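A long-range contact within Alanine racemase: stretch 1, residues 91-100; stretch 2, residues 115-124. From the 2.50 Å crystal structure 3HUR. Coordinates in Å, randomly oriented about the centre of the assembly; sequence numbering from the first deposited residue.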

# COMPACT_ATOMS: atom_id res chain seq x y z
N ASP A 91 3.00 2.42 -39.34
CA ASP A 91 1.75 2.58 -40.10
C ASP A 91 2.03 3.27 -41.40
O ASP A 91 2.65 4.32 -41.42
CB ASP A 91 0.73 3.44 -39.36
CG ASP A 91 -0.06 2.69 -38.32
OD1 ASP A 91 -0.21 1.44 -38.46
OD2 ASP A 91 -0.53 3.35 -37.37
N TYR A 92 1.53 2.72 -42.48
CA TYR A 92 1.71 3.32 -43.80
C TYR A 92 1.16 4.72 -43.86
O TYR A 92 1.60 5.53 -44.68
CB TYR A 92 0.97 2.49 -44.84
CG TYR A 92 1.56 1.14 -45.19
CD1 TYR A 92 2.87 0.80 -44.87
CD2 TYR A 92 0.80 0.21 -45.89
CE1 TYR A 92 3.39 -0.45 -45.22
CE2 TYR A 92 1.31 -1.02 -46.25
CZ TYR A 92 2.60 -1.34 -45.93
OH TYR A 92 3.08 -2.56 -46.29
N SER A 93 0.16 4.98 -43.02
CA SER A 93 -0.45 6.30 -42.92
C SER A 93 0.47 7.34 -42.26
O SER A 93 0.25 8.53 -42.45
CB SER A 93 -1.79 6.20 -42.16
OG SER A 93 -1.61 5.71 -40.84
N ASP A 94 1.48 6.92 -41.51
CA ASP A 94 2.43 7.88 -40.89
C ASP A 94 3.66 8.12 -41.74
O ASP A 94 4.57 8.88 -41.33
CB ASP A 94 2.85 7.44 -39.49
CG ASP A 94 1.68 7.45 -38.48
OD1 ASP A 94 1.14 8.54 -38.20
OD2 ASP A 94 1.33 6.37 -37.96
N LEU A 95 3.70 7.51 -42.91
CA LEU A 95 4.87 7.60 -43.81
C LEU A 95 5.37 9.02 -43.99
O LEU A 95 6.57 9.27 -43.90
CB LEU A 95 4.61 6.92 -45.17
CG LEU A 95 5.25 5.53 -45.37
CD1 LEU A 95 5.25 4.71 -44.08
CD2 LEU A 95 4.62 4.73 -46.52
N LYS A 96 4.43 9.94 -44.18
CA LYS A 96 4.74 11.35 -44.38
C LYS A 96 5.38 11.92 -43.14
O LYS A 96 6.34 12.69 -43.21
CB LYS A 96 3.47 12.15 -44.73
N LEU A 97 4.87 11.55 -41.98
CA LEU A 97 5.43 12.11 -40.75
C LEU A 97 6.85 11.64 -40.59
O LEU A 97 7.75 12.44 -40.36
CB LEU A 97 4.61 11.72 -39.52
CG LEU A 97 3.38 12.59 -39.29
CD1 LEU A 97 2.62 12.07 -38.08
CD2 LEU A 97 3.76 14.08 -39.14
N PHE A 98 7.05 10.34 -40.72
CA PHE A 98 8.41 9.76 -40.61
C PHE A 98 9.39 10.45 -41.53
O PHE A 98 10.47 10.82 -41.08
CB PHE A 98 8.44 8.27 -40.94
CG PHE A 98 7.51 7.42 -40.11
CD1 PHE A 98 7.48 7.52 -38.73
CD2 PHE A 98 6.69 6.47 -40.71
CE1 PHE A 98 6.65 6.73 -37.98
CE2 PHE A 98 5.84 5.65 -39.95
CZ PHE A 98 5.82 5.80 -38.60
N ILE A 99 9.04 10.64 -42.80
CA ILE A 99 9.98 11.22 -43.76
C ILE A 99 10.25 12.68 -43.44
O ILE A 99 11.39 13.10 -43.38
CB ILE A 99 9.49 11.07 -45.23
CG1 ILE A 99 9.39 9.59 -45.62
CG2 ILE A 99 10.43 11.77 -46.20
CD1 ILE A 99 8.33 9.32 -46.69
N ASP A 100 9.20 13.45 -43.22
CA ASP A 100 9.38 14.90 -43.05
C ASP A 100 10.17 15.26 -41.81
O ASP A 100 10.82 16.31 -41.79
CB ASP A 100 8.04 15.63 -42.99
CG ASP A 100 7.27 15.61 -44.34
OD1 ASP A 100 7.88 15.30 -45.43
OD2 ASP A 100 6.03 15.90 -44.26
N ASN A 115 4.45 -4.55 -49.69
CA ASN A 115 3.23 -3.73 -49.86
C ASN A 115 3.44 -2.25 -49.54
O ASN A 115 2.47 -1.48 -49.54
CB ASN A 115 2.08 -4.28 -48.99
CG ASN A 115 1.68 -5.73 -49.37
OD1 ASN A 115 1.14 -5.99 -50.45
ND2 ASN A 115 1.92 -6.66 -48.45
N LEU A 116 4.68 -1.85 -49.26
CA LEU A 116 4.99 -0.42 -49.15
C LEU A 116 4.28 0.32 -50.26
O LEU A 116 4.41 -0.06 -51.41
CB LEU A 116 6.47 -0.16 -49.31
CG LEU A 116 7.25 0.07 -48.04
CD1 LEU A 116 8.59 0.64 -48.45
CD2 LEU A 116 6.52 1.02 -47.12
N PRO A 117 3.50 1.36 -49.92
CA PRO A 117 2.96 2.16 -51.00
C PRO A 117 3.99 3.13 -51.56
O PRO A 117 5.13 3.17 -51.11
CB PRO A 117 1.79 2.92 -50.34
CG PRO A 117 2.07 2.91 -48.94
CD PRO A 117 2.79 1.62 -48.66
N ASP A 118 3.56 3.91 -52.54
CA ASP A 118 4.44 4.90 -53.13
C ASP A 118 4.53 6.12 -52.21
O ASP A 118 3.55 6.48 -51.56
CB ASP A 118 3.95 5.26 -54.54
CG ASP A 118 4.45 4.27 -55.61
OD1 ASP A 118 5.64 3.88 -55.52
OD2 ASP A 118 3.68 3.90 -56.55
N PHE A 119 5.70 6.76 -52.18
CA PHE A 119 5.90 7.98 -51.38
C PHE A 119 7.05 8.83 -51.89
O PHE A 119 7.93 8.33 -52.59
CB PHE A 119 6.17 7.64 -49.90
CG PHE A 119 7.35 6.73 -49.68
CD1 PHE A 119 8.62 7.24 -49.53
CD2 PHE A 119 7.19 5.36 -49.59
CE1 PHE A 119 9.71 6.40 -49.33
CE2 PHE A 119 8.29 4.51 -49.39
CZ PHE A 119 9.53 5.04 -49.24
N GLU A 120 7.07 10.10 -51.49
CA GLU A 120 8.19 11.01 -51.80
C GLU A 120 9.27 11.06 -50.69
O GLU A 120 8.98 10.89 -49.52
CB GLU A 120 7.66 12.43 -52.05
CG GLU A 120 6.40 12.44 -52.91
CD GLU A 120 6.21 13.71 -53.73
OE1 GLU A 120 6.06 14.77 -53.12
OE2 GLU A 120 6.21 13.63 -54.99
N GLY A 121 10.51 11.32 -51.09
CA GLY A 121 11.60 11.55 -50.16
C GLY A 121 12.28 10.27 -49.74
O GLY A 121 12.02 9.19 -50.29
N THR A 122 13.17 10.37 -48.76
CA THR A 122 13.89 9.20 -48.29
C THR A 122 13.29 8.73 -46.93
O THR A 122 13.18 9.51 -45.98
CB THR A 122 15.43 9.44 -48.25
OG1 THR A 122 15.92 9.25 -46.92
CG2 THR A 122 15.84 10.85 -48.76
N LEU A 123 12.85 7.47 -46.90
CA LEU A 123 12.39 6.77 -45.71
C LEU A 123 13.53 5.95 -45.16
O LEU A 123 14.06 5.07 -45.86
CB LEU A 123 11.23 5.82 -46.03
CG LEU A 123 10.62 5.04 -44.85
CD1 LEU A 123 9.96 5.99 -43.83
CD2 LEU A 123 9.62 3.99 -45.32
N LYS A 124 13.91 6.23 -43.91
CA LYS A 124 15.01 5.51 -43.26
C LYS A 124 14.41 4.36 -42.44
O LYS A 124 13.49 4.58 -41.64
CB LYS A 124 15.79 6.42 -42.34
CG LYS A 124 16.22 7.71 -43.00
CD LYS A 124 17.11 8.51 -42.07
CE LYS A 124 17.85 9.58 -42.77
NZ LYS A 124 19.06 9.85 -41.95
O HOH W 1 12.57 8.42 -42.43

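The contact between residues 91-100 and 115-124 of alanine racemase is a small apolar packing of a helix and the residues leading into it against an extended segment, with no direct hydrogen bond across it and a single water linking the two backbones. It illustrates a general principle: a helix can be docked by side chains spaced three or four residues apart, because that spacing brings them to the same side. Here Leu95 and Ile99, four residues apart in the helix, point their CA-to-CB bonds toward the other stretch, as does Tyr92 before them, and the three meet it in order, near Leu116, Phe119 and Leu123 in turn for Tyr92, Leu95 and Ile99. Helical bonds such as Ile99 N to Leu95 O (3.0 Å) hold this segment, and its direct contacts across the interface are made by side chains. Together the two stretches bury 499 Å².

At one end, Tyr92 lays its ring against Pro117. The proline CD sits 3.6 Å from the centroid of the Tyr92 ring and only 9° off the ring normal, a CH-pi contact that suits a flat aromatic face and a rigid ring whose CD is bonded to the electron-withdrawing amide nitrogen. Leu116 adds its CD2, 3.9 Å from Tyr92 CE1; its CA-to-CB bond points away, yet the end of the side chain comes nearer. The tyrosine hydroxyl passes close to the backbone, with Tyr92 OH 3.4 Å from Leu116 N, but the angle is poor for a hydrogen bond, and the hydroxyl is satisfied elsewhere in the structure.

In the middle, the buried Leu95 uses one methyl for several neighbours: its CD2 lies 4.0 Å from Pro117 CG, 4.1 Å from Phe119 CD2 and 4.2 Å from Leu116 CD2. A branched aliphatic side chain fits this pocket, which offers carbon and asks for no polar partner.

Ile99 has the largest area covered by the other stretch, 98 Å². With chi1 in m and chi2 in t, its CD1 comes within 3.5 Å of Phe119 CD1, while its CG2 is 4.1 Å from Gly121 CA. Gly121 suits this place twice over: its positive phi favours glycine, and an ideal CB would lie 2.8 Å from Ile99 CG2, a clash. Leu123, at the start of the strand, turns the end of its side chain inward, placing CD1 4.0 Å from Phe98 CB and 4.1 Å from Ile99 CG1.

The water supplies the polar link, accepting from Lys124 N at 3.0 Å and donating weakly to Phe98 O at 3.5 Å.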